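Local structure of putative transcriptional regulator (MarR/EmrR family) (Acinetobacter sp. ADP1, 3NRV) at residues Q34-G39 with S112-E117; T30-K35 with T41-I46; L26-A31 with I116-Q121. The protein probably binds DNA as a dimeric winged-helix transcriptional regulator of the MarR family. All blocks are in the same frame, centred on the assembly; numbering follows the deposited sequence.

Contact 1. Residues Q34-G39 with S112-E117; sequences QKFGIG and SDFAIE
Lys35 and Phe36, successive residues near the C-terminal end of helix 13-36, both work on one aromatic ring, that of Phe114 on helix 102-122, but in different ways. Lys35 lays the aliphatic part of its chain over a face of the ring. Its CD sits 3.3 Å from Phe114 CE1, a tight approach displaced toward the rim, and 3.6 Å from the centroid of the Phe114 ring, 24° off the normal, which makes it a CH-pi contact. CE follows at 3.9 Å from Phe114 CD1, after which the chain bends and takes the ammonium group onward. Phe36 instead brings its edge: CE2 is 3.8 Å from Phe114 CB and equally close to CG and CD2, with CB near the plane of the Phe36 ring. The two rings form an offset edge-to-face pair, centroids 5.7 Å apart and planes at 63°. Here is a worked example of how one aromatic residue can serve two neighbours on a passing helix, one lying over a face of its ring, the other bringing an edge toward the ring and touching CB as well. The helices concerned belong to the largely helical dimerisation region of the MarR fold, and this contact lies on its surface. The ring of Phe114 is directed toward helix 13-36 by a first torsion that sets CG anti to the backbone N (chi1 -176°). Further out, Phe36 also rests on Leu107, Val110 and Ala111 of helix 102-122, while Phe114 packs on Ala31. Beyond Phe36 the chain turns off at Gly37, whose phi is positive, and runs through Ile38 to Gly39, the N-cap residue of helix 40-51, where the Gly39 N is hydrogen-bonded to Glu42 OE1. One residue before Phe114, Asp113 OD1 forms a salt bridge with Lys6 NZ of the second subunit.

Contact 2. Residues T30-K35 with T41-I46; sequences TAYTQK and TEWRII
Tyr32 and Trp43 join the long helix 13-36 of the MarR dimerisation region to helix 40-51, which begins the winged-helix domain, and they do so across the short turn that links the two helices. Their rings form an offset stack, nearly parallel at 11°, with the centroids of the Tyr32 ring and the five-membered ring of Trp43 4.2 Å apart. The overlap is greatest along the outer half of the phenol: Tyr32 CZ lies 3.6 Å from Trp43 CD1, and Tyr32 CE2 is 3.7 Å from Trp43 CG. Trp43 CB stands almost over the middle of the same tyrosine face, 4.2 Å from the Tyr32 ring centroid, as a CH-pi contact. A first torsion of 166° swings the indole toward Tyr32, and chi2 (-109°) sets its plane along the phenol. Helix 102-122 closes in on the pair through Ala115, which touches both side chains, and Trp43 also packs on Ile7 of the second subunit. The phenol oxygen reaches over the indole: Tyr32 OH is 3.4 Å from Trp43 NE1, yet the angle is too poor for a hydrogen bond. An indole N-H points outward in its own ring plane, whereas this oxygen lies above a face, so the contact rests on dispersion between stacked surfaces and not on a polar bond between the two rings.

Contact 3. Residues L26-A31 with I116-Q121; sequences LKSSTA and IEREKQ
Arg118 crosses from helix 102-122 to Ser28 and Ala31, which sit one helical turn apart on helix 13-36. From CB the chain runs extended to CD and then bends, a turn that carries the guanidinium to Ser28 and Ala31, one face to the methyl and its edge near the hydroxyl. Arg118 NE donates to a water oxygen 2.9 Å away, which lies at the edge of the guanidinium, in its plane; this water in turn donates to Ser28 OG, 2.7 Å from the water oxygen. CZ and NH1 pass under a methyl group: Ala31 CB is 3.5 Å from Arg118 NH1 and covers one face of the group. Arg118 NH2 makes the direct bond, to Ser28 OG at 3.1 Å, with an N-H...O angle of 140° and the oxygen tilted 26° out of the guanidinium plane. The hydroxyl, which also bonds Leu24 O within its own helix, thus accepts from both arginine and water, and the direct and bridged routes together hold the guanidinium's rotation. Lys27 CB borders NH2, whereas its amino group reaches Val145 O of the second subunit. The two segments run roughly antiparallel, at 149° and 12.9 Å between axes, as part of the helical dimerisation region of MarR-family proteins.

Overall arrangement
All three contacts draw on helix 13-36. Contacts 1 and 3 tie it to helix 102-122, and contact 2 ties it to helix 40-51. The centres of contacts 1 and 2 lie about 6 Å apart, those of 1 and 3 about 7 Å, and those of 2 and 3 about 9 Å. Phe114 of contact 1 meets Tyr32 of contact 2 edge-to-face, and Phe114 CZ is 3.7 Å from Ala31 CB of contact 3. Along helix 102-122 the ring contacts of Phe114 are followed, one turn on, by the hydrogen bonds of Arg118. Ile38 O and Thr33 OG1, 3.3 Å apart, are probably hydrogen-bonded across the turn. The second subunit touches all three contacts.

Contact 1. Residues Q34-G39 with S112-E117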
# COMPACT_ATOMS: atom_id res chain seq x y z
N GLN C 34 9.25 -3.78 -14.60
CA GLN C 34 9.83 -3.57 -15.93
C GLN C 34 11.24 -3.03 -15.88
O GLN C 34 12.06 -3.32 -16.75
CB GLN C 34 8.94 -2.63 -16.76
CG GLN C 34 7.63 -3.30 -17.18
CD GLN C 34 6.81 -2.46 -18.13
OE1 GLN C 34 7.02 -1.25 -18.25
NE2 GLN C 34 5.86 -3.09 -18.82
N LYS C 35 11.54 -2.24 -14.85
CA LYS C 35 12.83 -1.59 -14.78
C LYS C 35 13.86 -2.40 -14.01
O LYS C 35 15.05 -2.37 -14.35
CB LYS C 35 12.68 -0.20 -14.15
CG LYS C 35 13.87 0.68 -14.34
CD LYS C 35 13.45 2.14 -14.30
CE LYS C 35 14.43 3.03 -15.05
NZ LYS C 35 14.43 2.76 -16.52
N PHE C 36 13.43 -3.15 -13.00
CA PHE C 36 14.37 -3.76 -12.06
C PHE C 36 14.09 -5.21 -11.83
O PHE C 36 14.82 -5.87 -11.10
CB PHE C 36 14.39 -3.02 -10.70
CG PHE C 36 14.96 -1.65 -10.80
CD1 PHE C 36 16.33 -1.48 -10.98
CD2 PHE C 36 14.15 -0.53 -10.80
CE1 PHE C 36 16.87 -0.23 -11.13
CE2 PHE C 36 14.68 0.72 -10.96
CZ PHE C 36 16.05 0.87 -11.12
N GLY C 37 13.02 -5.71 -12.42
CA GLY C 37 12.68 -7.11 -12.25
C GLY C 37 12.19 -7.51 -10.87
O GLY C 37 12.25 -8.68 -10.52
N ILE C 38 11.71 -6.55 -10.08
CA ILE C 38 11.12 -6.89 -8.77
C ILE C 38 9.75 -6.22 -8.66
O ILE C 38 9.49 -5.25 -9.34
CB ILE C 38 12.01 -6.38 -7.61
CG1 ILE C 38 12.28 -4.88 -7.78
CG2 ILE C 38 13.32 -7.13 -7.58
CD1 ILE C 38 12.91 -4.23 -6.56
N GLY C 39 8.88 -6.75 -7.81
CA GLY C 39 7.58 -6.12 -7.59
C GLY C 39 7.66 -4.95 -6.62
O GLY C 39 8.71 -4.71 -6.00
N SER C 112 17.02 3.14 -5.87
CA SER C 112 16.60 4.26 -5.02
C SER C 112 16.50 5.55 -5.84
O SER C 112 15.64 6.39 -5.58
CB SER C 112 17.52 4.41 -3.80
OG SER C 112 18.87 4.55 -4.18
N ASP C 113 17.35 5.71 -6.85
CA ASP C 113 17.26 6.89 -7.72
C ASP C 113 15.91 6.98 -8.42
O ASP C 113 15.33 8.06 -8.56
CB ASP C 113 18.36 6.84 -8.77
CG ASP C 113 19.73 6.72 -8.16
OD1 ASP C 113 20.01 7.47 -7.21
OD2 ASP C 113 20.52 5.88 -8.63
N PHE C 114 15.42 5.84 -8.86
CA PHE C 114 14.12 5.72 -9.50
C PHE C 114 13.00 6.04 -8.51
O PHE C 114 12.06 6.76 -8.84
CB PHE C 114 14.01 4.32 -10.06
CG PHE C 114 12.76 4.05 -10.85
CD1 PHE C 114 12.55 4.65 -12.08
CD2 PHE C 114 11.83 3.13 -10.40
CE1 PHE C 114 11.41 4.36 -12.84
CE2 PHE C 114 10.69 2.83 -11.15
CZ PHE C 114 10.48 3.45 -12.37
N ALA C 115 13.11 5.53 -7.28
CA ALA C 115 12.14 5.82 -6.22
C ALA C 115 12.10 7.33 -5.94
O ALA C 115 11.03 7.92 -5.76
CB ALA C 115 12.51 5.05 -4.94
N ILE C 116 13.27 7.95 -5.91
CA ILE C 116 13.37 9.37 -5.63
C ILE C 116 12.71 10.19 -6.74
O ILE C 116 11.98 11.15 -6.46
CB ILE C 116 14.85 9.78 -5.41
CG1 ILE C 116 15.31 9.29 -4.04
CG2 ILE C 116 15.03 11.29 -5.50
CD1 ILE C 116 16.82 9.15 -3.94
N GLU C 117 12.95 9.80 -7.99
CA GLU C 117 12.31 10.48 -9.11
C GLU C 117 10.79 10.34 -9.12
O GLU C 117 10.08 11.30 -9.40
CB GLU C 117 12.94 10.06 -10.45
CG GLU C 117 14.30 10.71 -10.67
CD GLU C 117 14.30 12.20 -10.31
OE1 GLU C 117 13.63 12.98 -11.02
OE2 GLU C 117 14.98 12.58 -9.33

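Contact 2. Residues T30-K35 with T41-I46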
# COMPACT_ATOMS: atom_id res chain seq x y z
N THR C 30 4.12 -2.21 -11.96
CA THR C 30 4.57 -2.28 -13.34
C THR C 30 5.95 -1.66 -13.49
O THR C 30 6.82 -2.25 -14.12
CB THR C 30 3.61 -1.53 -14.29
OG1 THR C 30 2.34 -2.17 -14.27
CG2 THR C 30 4.14 -1.56 -15.73
N ALA C 31 6.13 -0.47 -12.93
CA ALA C 31 7.37 0.27 -13.12
C ALA C 31 8.58 -0.49 -12.61
O ALA C 31 9.56 -0.69 -13.35
CB ALA C 31 7.28 1.65 -12.48
N TYR C 32 8.52 -0.93 -11.35
CA TYR C 32 9.64 -1.67 -10.76
C TYR C 32 9.86 -3.00 -11.45
O TYR C 32 11.01 -3.43 -11.61
CB TYR C 32 9.45 -1.87 -9.25
CG TYR C 32 9.74 -0.60 -8.50
CD1 TYR C 32 8.73 0.26 -8.11
CD2 TYR C 32 11.05 -0.23 -8.21
CE1 TYR C 32 9.01 1.45 -7.44
CE2 TYR C 32 11.34 0.96 -7.55
CZ TYR C 32 10.33 1.79 -7.18
OH TYR C 32 10.62 2.98 -6.54
N THR C 33 8.78 -3.65 -11.84
CA THR C 33 8.93 -4.94 -12.50
C THR C 33 9.64 -4.79 -13.84
O THR C 33 10.55 -5.55 -14.16
CB THR C 33 7.59 -5.67 -12.69
OG1 THR C 33 7.11 -6.11 -11.41
CG2 THR C 33 7.79 -6.90 -13.58
N GLN C 34 9.25 -3.78 -14.60
CA GLN C 34 9.83 -3.57 -15.93
C GLN C 34 11.24 -3.03 -15.88
O GLN C 34 12.06 -3.32 -16.75
CB GLN C 34 8.94 -2.63 -16.76
CG GLN C 34 7.63 -3.30 -17.18
CD GLN C 34 6.81 -2.46 -18.13
OE1 GLN C 34 7.02 -1.25 -18.25
NE2 GLN C 34 5.86 -3.09 -18.82
N LYS C 35 11.54 -2.24 -14.85
CA LYS C 35 12.83 -1.59 -14.78
C LYS C 35 13.86 -2.40 -14.01
O LYS C 35 15.05 -2.37 -14.35
CB LYS C 35 12.68 -0.20 -14.15
CG LYS C 35 13.87 0.68 -14.34
CD LYS C 35 13.45 2.14 -14.30
CE LYS C 35 14.43 3.03 -15.05
NZ LYS C 35 14.43 2.76 -16.52
N THR C 41 6.13 -4.58 -3.78
CA THR C 41 6.25 -5.01 -2.39
C THR C 41 7.68 -5.46 -2.06
O THR C 41 8.20 -5.16 -0.98
CB THR C 41 5.21 -6.09 -2.03
OG1 THR C 41 3.91 -5.50 -2.15
CG2 THR C 41 5.43 -6.59 -0.61
N GLU C 42 8.32 -6.14 -2.99
CA GLU C 42 9.75 -6.42 -2.85
C GLU C 42 10.55 -5.13 -2.63
O GLU C 42 11.40 -5.06 -1.73
CB GLU C 42 10.27 -7.19 -4.07
CG GLU C 42 9.74 -8.63 -4.04
CD GLU C 42 10.07 -9.43 -5.29
OE1 GLU C 42 10.00 -8.89 -6.40
OE2 GLU C 42 10.38 -10.62 -5.15
N TRP C 43 10.30 -4.13 -3.48
CA TRP C 43 10.97 -2.83 -3.35
C TRP C 43 10.71 -2.17 -1.97
O TRP C 43 11.63 -1.67 -1.34
CB TRP C 43 10.57 -1.85 -4.49
CG TRP C 43 10.99 -0.47 -4.14
CD1 TRP C 43 10.19 0.58 -3.80
CD2 TRP C 43 12.34 -0.03 -3.98
NE1 TRP C 43 10.98 1.67 -3.46
CE2 TRP C 43 12.29 1.32 -3.56
CE3 TRP C 43 13.58 -0.64 -4.16
CZ2 TRP C 43 13.44 2.07 -3.34
CZ3 TRP C 43 14.72 0.11 -3.93
CH2 TRP C 43 14.64 1.45 -3.53
N ARG C 44 9.46 -2.18 -1.51
CA ARG C 44 9.16 -1.57 -0.22
C ARG C 44 9.99 -2.20 0.90
O ARG C 44 10.51 -1.53 1.79
CB ARG C 44 7.65 -1.69 0.10
CG ARG C 44 6.74 -0.92 -0.90
CD ARG C 44 5.24 -1.08 -0.54
NE ARG C 44 4.95 -0.41 0.73
CZ ARG C 44 3.90 -0.67 1.51
NH1 ARG C 44 3.03 -1.61 1.17
NH2 ARG C 44 3.72 0.01 2.65
N ILE C 45 10.14 -3.52 0.85
CA ILE C 45 10.90 -4.20 1.88
C ILE C 45 12.41 -3.93 1.77
O ILE C 45 13.07 -3.66 2.77
CB ILE C 45 10.61 -5.70 1.85
CG1 ILE C 45 9.20 -5.92 2.40
CG2 ILE C 45 11.63 -6.44 2.69
CD1 ILE C 45 8.67 -7.34 2.21
N ILE C 46 12.94 -4.00 0.56
CA ILE C 46 14.35 -3.68 0.32
C ILE C 46 14.66 -2.29 0.87
O ILE C 46 15.69 -2.07 1.53
CB ILE C 46 14.68 -3.81 -1.19
CG1 ILE C 46 14.84 -5.29 -1.54
CG2 ILE C 46 15.95 -3.05 -1.56
CD1 ILE C 46 14.63 -5.56 -2.98

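Contact 3. Residues L26-A31 with I116-Q121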
# COMPACT_ATOMS: atom_id res chain seq x y z
N LEU C 26 -0.27 -0.11 -7.96
CA LEU C 26 -0.37 -0.84 -9.23
C LEU C 26 0.58 -0.29 -10.28
O LEU C 26 1.26 -1.05 -10.95
CB LEU C 26 -1.81 -0.81 -9.78
CG LEU C 26 -2.82 -1.64 -8.98
CD1 LEU C 26 -4.25 -1.33 -9.43
CD2 LEU C 26 -2.49 -3.13 -9.10
N LYS C 27 0.63 1.04 -10.43
CA LYS C 27 1.54 1.63 -11.41
C LYS C 27 2.98 1.32 -11.05
O LYS C 27 3.82 1.07 -11.91
CB LYS C 27 1.32 3.14 -11.53
CG LYS C 27 -0.05 3.51 -12.12
CD LYS C 27 -0.11 4.95 -12.58
CE LYS C 27 -1.26 5.14 -13.57
NZ LYS C 27 -1.18 6.49 -14.16
N SER C 28 3.28 1.36 -9.75
CA SER C 28 4.63 1.09 -9.29
C SER C 28 5.00 -0.38 -9.47
O SER C 28 6.14 -0.71 -9.77
CB SER C 28 4.81 1.53 -7.83
OG SER C 28 4.66 2.94 -7.71
N SER C 29 4.02 -1.26 -9.32
CA SER C 29 4.25 -2.67 -9.56
C SER C 29 4.80 -2.83 -10.99
O SER C 29 5.83 -3.46 -11.21
CB SER C 29 2.96 -3.46 -9.38
OG SER C 29 3.16 -4.85 -9.63
N THR C 30 4.12 -2.21 -11.96
CA THR C 30 4.57 -2.28 -13.34
C THR C 30 5.95 -1.66 -13.49
O THR C 30 6.82 -2.25 -14.12
CB THR C 30 3.61 -1.53 -14.29
OG1 THR C 30 2.34 -2.17 -14.27
CG2 THR C 30 4.14 -1.56 -15.73
N ALA C 31 6.13 -0.47 -12.93
CA ALA C 31 7.37 0.27 -13.12
C ALA C 31 8.58 -0.49 -12.61
O ALA C 31 9.56 -0.69 -13.35
CB ALA C 31 7.28 1.65 -12.48
N ILE C 116 13.27 7.95 -5.91
CA ILE C 116 13.37 9.37 -5.63
C ILE C 116 12.71 10.19 -6.74
O ILE C 116 11.98 11.15 -6.46
CB ILE C 116 14.85 9.78 -5.41
CG1 ILE C 116 15.31 9.29 -4.04
CG2 ILE C 116 15.03 11.29 -5.50
CD1 ILE C 116 16.82 9.15 -3.94
N GLU C 117 12.95 9.80 -7.99
CA GLU C 117 12.31 10.48 -9.11
C GLU C 117 10.79 10.34 -9.12
O GLU C 117 10.08 11.30 -9.40
CB GLU C 117 12.94 10.06 -10.45
CG GLU C 117 14.30 10.71 -10.67
CD GLU C 117 14.30 12.20 -10.31
OE1 GLU C 117 13.63 12.98 -11.02
OE2 GLU C 117 14.98 12.58 -9.33
N ARG C 118 10.28 9.15 -8.78
CA ARG C 118 8.84 8.95 -8.73
C ARG C 118 8.17 9.78 -7.62
O ARG C 118 7.05 10.26 -7.79
CB ARG C 118 8.50 7.46 -8.59
CG ARG C 118 8.87 6.64 -9.85
CD ARG C 118 8.56 5.16 -9.70
NE ARG C 118 7.12 4.91 -9.52
CZ ARG C 118 6.25 4.87 -10.53
NH1 ARG C 118 6.66 5.07 -11.77
NH2 ARG C 118 4.97 4.65 -10.30
N GLU C 119 8.87 9.95 -6.50
CA GLU C 119 8.34 10.72 -5.36
C GLU C 119 8.32 12.20 -5.73
O GLU C 119 7.35 12.91 -5.46
CB GLU C 119 9.22 10.48 -4.12
CG GLU C 119 9.07 11.50 -2.99
CD GLU C 119 7.87 11.22 -2.09
OE1 GLU C 119 7.13 10.23 -2.33
OE2 GLU C 119 7.64 12.00 -1.13
N LYS C 120 9.40 12.65 -6.36
CA LYS C 120 9.46 14.01 -6.88
C LYS C 120 8.30 14.26 -7.84
O LYS C 120 7.63 15.28 -7.75
CB LYS C 120 10.79 14.24 -7.58
CG LYS C 120 10.99 15.67 -8.07
CD LYS C 120 12.33 15.81 -8.78
CE LYS C 120 12.46 17.16 -9.48
NZ LYS C 120 13.65 17.18 -10.38
N GLN C 121 8.04 13.31 -8.73
CA GLN C 121 6.93 13.46 -9.67
C GLN C 121 5.58 13.56 -8.95
O GLN C 121 4.77 14.44 -9.27
CB GLN C 121 6.94 12.31 -10.70
CG GLN C 121 5.81 12.42 -11.71
CD GLN C 121 5.87 11.34 -12.77
OE1 GLN C 121 6.47 10.29 -12.57
NE2 GLN C 121 5.22 11.60 -13.90
O HOH W 1 6.20 4.94 -6.75